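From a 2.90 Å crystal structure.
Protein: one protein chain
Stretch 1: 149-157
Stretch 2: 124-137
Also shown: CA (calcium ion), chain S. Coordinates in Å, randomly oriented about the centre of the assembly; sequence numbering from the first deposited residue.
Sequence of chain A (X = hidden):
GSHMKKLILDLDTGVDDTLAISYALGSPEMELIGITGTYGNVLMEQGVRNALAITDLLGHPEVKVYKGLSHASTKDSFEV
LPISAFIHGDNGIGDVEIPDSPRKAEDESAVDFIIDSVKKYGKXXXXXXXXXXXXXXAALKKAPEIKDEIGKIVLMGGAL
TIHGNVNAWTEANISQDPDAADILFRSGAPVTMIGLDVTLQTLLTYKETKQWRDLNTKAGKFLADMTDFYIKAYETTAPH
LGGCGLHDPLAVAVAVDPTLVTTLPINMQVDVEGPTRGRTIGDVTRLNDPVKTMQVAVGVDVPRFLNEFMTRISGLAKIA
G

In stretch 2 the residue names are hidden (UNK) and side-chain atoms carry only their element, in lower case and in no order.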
ATOM      1  N   GLU A 149     -20.180 -18.628  -5.155  1.00 37.36           N
ATOM      2  CA  GLU A 149     -20.478 -19.358  -6.395  1.00 37.41           C
ATOM      3  C   GLU A 149     -19.524 -19.031  -7.558  1.00 35.30           C
ATOM      4  O   GLU A 149     -19.154 -19.933  -8.310  1.00 35.42           O
ATOM      5  CB  GLU A 149     -21.944 -19.132  -6.819  1.00 38.33           C
ATOM      6  CG  GLU A 149     -22.979 -19.789  -5.913  1.00 40.93           C
ATOM      7  CD  GLU A 149     -24.410 -19.533  -6.359  1.00 42.00           C
ATOM      8  OE1 GLU A 149     -24.848 -18.365  -6.328  1.00 41.31           O
ATOM      9  OE2 GLU A 149     -25.109 -20.506  -6.736  1.00 43.70           O
ATOM     10  N   ILE A 150     -19.140 -17.761  -7.708  1.00 33.58           N
ATOM     11  CA  ILE A 150     -18.281 -17.332  -8.832  1.00 31.74           C
ATOM     12  C   ILE A 150     -16.845 -17.866  -8.708  1.00 31.26           C
ATOM     13  O   ILE A 150     -16.327 -18.038  -7.598  1.00 31.80           O
ATOM     14  CB  ILE A 150     -18.275 -15.791  -9.018  1.00 30.27           C
ATOM     15  CG1 ILE A 150     -17.724 -15.402 -10.401  1.00 28.80           C
ATOM     16  CG2 ILE A 150     -17.493 -15.092  -7.920  1.00 29.78           C
ATOM     17  CD1 ILE A 150     -17.964 -13.956 -10.782  1.00 27.72           C
ATOM     18  N   GLY A 151     -16.228 -18.131  -9.861  1.00 30.44           N
ATOM     19  CA  GLY A 151     -14.867 -18.652  -9.929  1.00 30.10           C
ATOM     20  C   GLY A 151     -13.849 -17.639  -9.466  1.00 28.89           C
ATOM     21  O   GLY A 151     -13.188 -17.864  -8.464  1.00 29.38           O
ATOM     22  N   LYS A 152     -13.721 -16.545 -10.210  1.00 27.48           N
ATOM     23  CA  LYS A 152     -12.885 -15.419  -9.807  1.00 26.43           C
ATOM     24  C   LYS A 152     -13.210 -14.111 -10.528  1.00 25.26           C
ATOM     25  O   LYS A 152     -13.594 -14.114 -11.672  1.00 24.95           O
ATOM     26  CB  LYS A 152     -11.389 -15.746  -9.973  1.00 26.11           C
ATOM     27  CG  LYS A 152     -10.919 -16.045 -11.382  1.00 25.61           C
ATOM     28  CD  LYS A 152      -9.418 -16.282 -11.390  1.00 25.52           C
ATOM     29  CE  LYS A 152      -8.836 -16.402 -12.785  1.00 25.06           C
ATOM     30  NZ  LYS A 152      -7.362 -16.131 -12.759  1.00 24.83           N
ATOM     31  N   ILE A 153     -13.047 -13.003  -9.815  1.00 24.79           N
ATOM     32  CA  ILE A 153     -13.117 -11.662 -10.377  1.00 23.78           C
ATOM     33  C   ILE A 153     -11.689 -11.129 -10.474  1.00 23.00           C
ATOM     34  O   ILE A 153     -10.891 -11.369  -9.581  1.00 23.30           O
ATOM     35  CB  ILE A 153     -13.990 -10.737  -9.501  1.00 24.04           C
ATOM     36  CG1 ILE A 153     -15.429 -11.256  -9.455  1.00 25.04           C
ATOM     37  CG2 ILE A 153     -13.948  -9.304 -10.019  1.00 23.13           C
ATOM     38  CD1 ILE A 153     -16.270 -10.697  -8.343  1.00 25.80           C
ATOM     39  N   VAL A 154     -11.363 -10.433 -11.557  1.00 22.19           N
ATOM     40  CA  VAL A 154     -10.016  -9.895 -11.783  1.00 21.64           C
ATOM     41  C   VAL A 154     -10.133  -8.522 -12.430  1.00 20.98           C
ATOM     42  O   VAL A 154     -10.135  -8.408 -13.644  1.00 20.69           O
ATOM     43  CB  VAL A 154      -9.149 -10.837 -12.667  1.00 21.71           C
ATOM     44  CG1 VAL A 154      -7.755 -10.259 -12.880  1.00 21.38           C
ATOM     45  CG2 VAL A 154      -9.068 -12.234 -12.072  1.00 22.56           C
ATOM     46  N   LEU A 155     -10.232  -7.481 -11.612  1.00 20.90           N
ATOM     47  CA  LEU A 155     -10.488  -6.122 -12.108  1.00 20.50           C
ATOM     48  C   LEU A 155      -9.223  -5.365 -12.468  1.00 20.18           C
ATOM     49  O   LEU A 155      -8.129  -5.742 -12.053  1.00 20.30           O
ATOM     50  CB  LEU A 155     -11.279  -5.321 -11.070  1.00 20.78           C
ATOM     51  CG  LEU A 155     -10.528  -4.858  -9.813  1.00 20.99           C
ATOM     52  CD1 LEU A 155     -10.109  -3.393  -9.907  1.00 20.76           C
ATOM     53  CD2 LEU A 155     -11.356  -5.077  -8.560  1.00 21.68           C
ATOM     54  N   MET A 156      -9.397  -4.304 -13.252  1.00 19.95           N
ATOM     55  CA  MET A 156      -8.374  -3.280 -13.450  1.00 19.89           C
ATOM     56  C   MET A 156      -8.914  -2.012 -12.818  1.00 20.02           C
ATOM     57  O   MET A 156     -10.010  -1.560 -13.145  1.00 20.07           O
ATOM     58  CB  MET A 156      -8.028  -3.091 -14.938  1.00 19.81           C
ATOM     59  CG  MET A 156      -7.814  -1.652 -15.429  1.00 19.96           C
ATOM     60  SD  MET A 156      -6.645  -0.626 -14.503  1.00 20.26           S
ATOM     61  CE  MET A 156      -7.092   1.015 -15.100  1.00 20.60           C
ATOM     62  N   GLY A 157      -8.127  -1.452 -11.911  1.00 20.23           N
ATOM     63  CA  GLY A 157      -8.509  -0.265 -11.162  1.00 20.52           C
ATOM     64  C   GLY A 157      -7.765  -0.131  -9.844  1.00 20.90           C
ATOM     65  O   GLY A 157      -7.116  -1.072  -9.383  1.00 20.97           O
ATOM     66  N   UNK A 124     -16.289 -22.117 -13.111  1.00 33.13           N
ATOM     67  CA  UNK A 124     -15.635 -21.936 -14.412  1.00 32.05           C
ATOM     68  C   UNK A 124     -15.736 -20.489 -14.914  1.00 30.41           C
ATOM     69  O   UNK A 124     -15.030 -20.127 -15.859  1.00 29.43           O
ATOM     70  c   UNK A 124     -16.221 -22.897 -15.461  1.00 33.20           C
ATOM     71  o   UNK A 124     -16.785 -25.216 -15.619  1.00 36.39           O
ATOM     72  o   UNK A 124     -15.079 -24.683 -14.332  1.00 35.06           O
ATOM     73  c   UNK A 124     -16.011 -24.368 -15.107  1.00 34.95           C
ATOM     74  N   UNK A 125     -16.602 -19.673 -14.298  1.00 30.29           N
ATOM     75  CA  UNK A 125     -16.789 -18.273 -14.710  1.00 28.97           C
ATOM     76  C   UNK A 125     -15.713 -17.340 -14.158  1.00 27.64           C
ATOM     77  O   UNK A 125     -15.350 -17.425 -12.988  1.00 27.88           O
ATOM     78  c   UNK A 125     -18.168 -17.745 -14.287  1.00 29.57           C
ATOM     79  c   UNK A 125     -18.515 -16.307 -14.710  1.00 28.51           C
ATOM     80  c   UNK A 125     -19.778 -15.840 -14.009  1.00 29.35           C
ATOM     81  c   UNK A 125     -18.659 -16.194 -16.213  1.00 28.22           C
ATOM     82  N   UNK A 126     -15.248 -16.432 -15.014  1.00 26.44           N
ATOM     83  CA  UNK A 126     -14.253 -15.427 -14.667  1.00 25.27           C
ATOM     84  C   UNK A 126     -14.754 -14.064 -15.146  1.00 24.48           C
ATOM     85  O   UNK A 126     -14.921 -13.862 -16.339  1.00 24.26           O
ATOM     86  c   UNK A 126     -12.438 -17.160 -14.981  1.00 25.83           C
ATOM     87  c   UNK A 126     -11.835 -14.706 -14.915  1.00 23.84           C
ATOM     88  c   UNK A 126     -12.888 -15.744 -15.326  1.00 24.82           C
ATOM     89  N   UNK A 127     -15.002 -13.143 -14.218  1.00 24.21           N
ATOM     90  CA  UNK A 127     -15.528 -11.808 -14.534  1.00 23.67           C
ATOM     91  C   UNK A 127     -14.404 -10.783 -14.413  1.00 22.65           C
ATOM     92  O   UNK A 127     -13.808 -10.670 -13.367  1.00 22.57           O
ATOM     93  c   UNK A 127     -16.696 -11.500 -13.591  1.00 24.39           C
ATOM     94  c   UNK A 127     -17.268 -10.099 -13.667  1.00 24.06           C
ATOM     95  c   UNK A 127     -18.347  -7.516 -13.724  1.00 23.85           C
ATOM     96  c   UNK A 127     -18.191  -9.734 -14.639  1.00 24.33           C
ATOM     97  c   UNK A 127     -16.918  -9.148 -12.721  1.00 23.69           C
ATOM     98  c   UNK A 127     -17.443  -7.868 -12.747  1.00 23.57           C
ATOM     99  o   UNK A 127     -18.847  -6.231 -13.703  1.00 23.90           O
ATOM    100  c   UNK A 127     -18.731  -8.449 -14.683  1.00 24.24           C
ATOM    101  N   UNK A 128     -14.127 -10.047 -15.483  1.00 22.07           N
ATOM    102  CA  UNK A 128     -12.946  -9.178 -15.582  1.00 21.31           C
ATOM    103  C   UNK A 128     -13.379  -7.754 -15.931  1.00 21.02           C
ATOM    104  O   UNK A 128     -13.385  -7.375 -17.094  1.00 20.92           O
ATOM    105  c   UNK A 128     -10.787  -8.776 -16.877  1.00 20.63           C
ATOM    106  c   UNK A 128     -11.959  -9.729 -16.633  1.00 21.17           C
ATOM    107  c   UNK A 128     -11.465 -11.101 -16.201  1.00 21.61           C
ATOM    108  N   UNK A 129     -13.757  -6.962 -14.917  1.00 21.04           N
ATOM    109  CA  UNK A 129     -14.242  -5.598 -15.116  1.00 20.97           C
ATOM    110  C   UNK A 129     -13.139  -4.569 -15.186  1.00 20.47           C
ATOM    111  O   UNK A 129     -12.421  -4.397 -14.221  1.00 20.33           O
ATOM    112  c   UNK A 129     -13.869  -7.380 -13.512  1.00 21.39           C
ATOM    113  c   UNK A 129     -14.432  -6.183 -12.834  1.00 21.49           C
ATOM    114  c   UNK A 129     -15.098  -5.363 -13.872  1.00 21.45           C
ATOM    115  N   UNK A 130     -13.016  -3.885 -16.314  1.00 20.39           N
ATOM    116  CA  UNK A 130     -12.027  -2.811 -16.467  1.00 20.16           C
ATOM    117  C   UNK A 130     -12.706  -1.458 -16.722  1.00 20.47           C
ATOM    118  O   UNK A 130     -12.159  -0.571 -17.400  1.00 20.56           O
ATOM    119  c   UNK A 130     -10.606  -4.607 -17.522  1.00 19.98           C
ATOM    120  o   UNK A 130     -11.550  -2.824 -18.846  1.00 20.36           O
ATOM    121  c   UNK A 130     -11.002  -3.137 -17.563  1.00 20.05           C
ATOM    122  N   UNK A 131     -13.922  -1.338 -16.193  1.00 20.83           N
ATOM    123  CA  UNK A 131     -14.572  -0.056 -16.020  1.00 21.27           C
ATOM    124  C   UNK A 131     -14.952   0.029 -14.552  1.00 21.45           C
ATOM    125  O   UNK A 131     -14.509  -0.788 -13.749  1.00 21.20           O
ATOM    126  N   UNK A 132     -15.772   1.024 -14.194  1.00 22.05           N
ATOM    127  CA  UNK A 132     -16.371   1.097 -12.875  1.00 22.51           C
ATOM    128  C   UNK A 132     -17.024  -0.197 -12.412  1.00 22.72           C
ATOM    129  O   UNK A 132     -17.524  -0.994 -13.222  1.00 22.79           O
ATOM    130  c   UNK A 132     -16.786   3.121 -14.021  1.00 23.21           C
ATOM    131  c   UNK A 132     -17.418   2.184 -13.043  1.00 23.36           C
ATOM    132  c   UNK A 132     -15.964   2.273 -14.954  1.00 22.47           C
ATOM    133  N   UNK A 133     -17.021  -0.394 -11.100  1.00 22.99           N
ATOM    134  CA  UNK A 133     -17.537  -1.605 -10.477  1.00 23.41           C
ATOM    135  C   UNK A 133     -19.059  -1.570 -10.322  1.00 24.53           C
ATOM    136  O   UNK A 133     -19.662  -2.588  -9.946  1.00 25.14           O
ATOM    137  c   UNK A 133     -16.876  -1.827  -9.111  1.00 23.49           C
ATOM    138  c   UNK A 133     -14.718  -3.945 -10.407  1.00 21.96           C
ATOM    139  c   UNK A 133     -15.358  -1.636  -9.081  1.00 22.67           C
ATOM    140  s   UNK A 133     -14.462  -2.203 -10.554  1.00 21.73           S
ATOM    141  N   UNK A 134     -19.663  -0.404 -10.599  1.00 24.97           N
ATOM    142  CA  UNK A 134     -21.118  -0.164 -10.552  1.00 26.23           C
ATOM    143  C   UNK A 134     -22.002  -1.365 -10.864  1.00 26.88           C
ATOM    144  O   UNK A 134     -22.976  -1.626 -10.146  1.00 28.10           O
ATOM    145  c   UNK A 134     -21.510   0.971 -11.531  1.00 26.46           C
ATOM    146  c   UNK A 134     -22.929   1.476 -11.252  1.00 27.99           C
ATOM    147  o   UNK A 134     -20.581   2.060 -11.411  1.00 25.91           O
ATOM    148  N   UNK A 135     -21.661  -2.080 -11.933  1.00 26.23           N
ATOM    149  CA  UNK A 135     -22.454  -3.228 -12.380  1.00 26.91           C
ATOM    150  C   UNK A 135     -22.415  -4.390 -11.392  1.00 27.29           C
ATOM    151  O   UNK A 135     -23.465  -4.803 -10.891  1.00 28.63           O
ATOM    152  c   UNK A 135     -22.031  -3.677 -13.786  1.00 26.22           C
ATOM    153  n   UNK A 135     -21.718  -2.747 -15.988  1.00 25.66           N
ATOM    154  o   UNK A 135     -23.330  -1.866 -14.715  1.00 27.35           O
ATOM    155  c   UNK A 135     -22.415  -2.677 -14.871  1.00 26.40           C
ATOM    156  N   UNK A 136     -21.227  -4.910 -11.095  1.00 26.33           N
ATOM    157  CA  UNK A 136     -21.122  -6.051 -10.161  1.00 26.84           C
ATOM    158  C   UNK A 136     -21.479  -5.722  -8.693  1.00 27.76           C
ATOM    159  O   UNK A 136     -21.790  -6.623  -7.910  1.00 28.74           O
ATOM    160  c   UNK A 136     -19.757  -6.772 -10.264  1.00 25.79           C
ATOM    161  c   UNK A 136     -19.834  -8.133  -9.550  1.00 26.62           C
ATOM    162  c   UNK A 136     -18.618  -5.906  -9.737  1.00 24.88           C
ATOM    163  c   UNK A 136     -19.031  -9.233 -10.199  1.00 26.12           C
ATOM    164  N   UNK A 137     -21.449  -4.439  -8.328  1.00 27.64           N
ATOM    165  CA  UNK A 137     -21.990  -3.989  -7.040  1.00 28.79           C
ATOM    166  C   UNK A 137     -23.497  -4.216  -6.966  1.00 30.46           C
ATOM    167  O   UNK A 137     -24.005  -4.734  -5.968  1.00 31.77           O
ATOM    168  c   UNK A 137     -21.685  -2.524  -6.819  1.00 28.43           C
TER
HETATM  169 CA    CA S 400     -11.246   1.373 -18.854  1.00 21.20          CA

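Position 124 has two side-chain carbons, the second carrying two oxygens, and its CA-to-CB bond points away from stretch 1; the carboxylate makes it Asp124. Position 125 carries four carbons forked at the second, one branch tip lying 4.2 Å from Ile150 CD1, and is Leu125. Its O accepts a weak hydrogen bond from Lys152 N (3.3 Å).

At position 126 one carbon bears two more, and one of these lies 3.9 Å from Lys152 CG, on the same face of the sheet: Val126. Position 127 has one carbon, 3.9 Å from Ile150 CD1, then a six-carbon ring bearing one oxygen; Ile153 CG2 sits at the ring edge, 4.0 Å from a ring carbon, and the residue is Tyr127. The hydroxyl is hydrogen-bonded elsewhere in the structure.

Position 128 again has one carbon carrying two, one of them 4.2 Å from Val154 CB and the other 3.3 Å from Val154 O; it is Val128. At position 129 three carbons close onto the backbone N; the one bonded to N lies 4.0 Å from Ile153 CG2 and the middle one 3.7 Å from Leu155 CB, giving Pro129. Without an amide hydrogen it can still accept through O.

Position 130 bears one carbon with an oxygen and a carbon, the latter 4.0 Å from Met156 CB: Thr130. Its O binds the calcium ion at 2.6 Å. Position 131 has no side-chain atoms and is Gly131; position 132, three carbons ringed onto N and remote from stretch 1, is Pro132.

Position 133 is an unbranched chain of two carbons, sulfur and a carbon, and the terminal carbon lies 3.8 Å from Leu155 CB: Met133. Position 134, one carbon with an oxygen and a carbon, is Thr134, and position 135, two carbons with oxygen and nitrogen on the second, is Asn135; both are out of reach. Position 136 has four carbons forked at the first, the longer arm ending 3.6 Å from Ile153 CD1: Ile136. A lone carbon at position 137 marks Ala137, whose N donates to Met133 O (3.0 Å).

The contact is a parallel strand pairing. Tyr127 uses both its N and its O on the edge that faces strand 152-156, its N donating to Lys152 O (3.1 Å) and its O accepting from Val154 N (3.1 Å); Met156 N continues the ladder to Pro129 O (3.2 Å). Apolar packing reinforces it, with Ile153 bridging the strand at Tyr127 and Pro129 to the helical segment at Ile136.

Stretch 2, residues 124-137: DLVYVPTGPMTNIA
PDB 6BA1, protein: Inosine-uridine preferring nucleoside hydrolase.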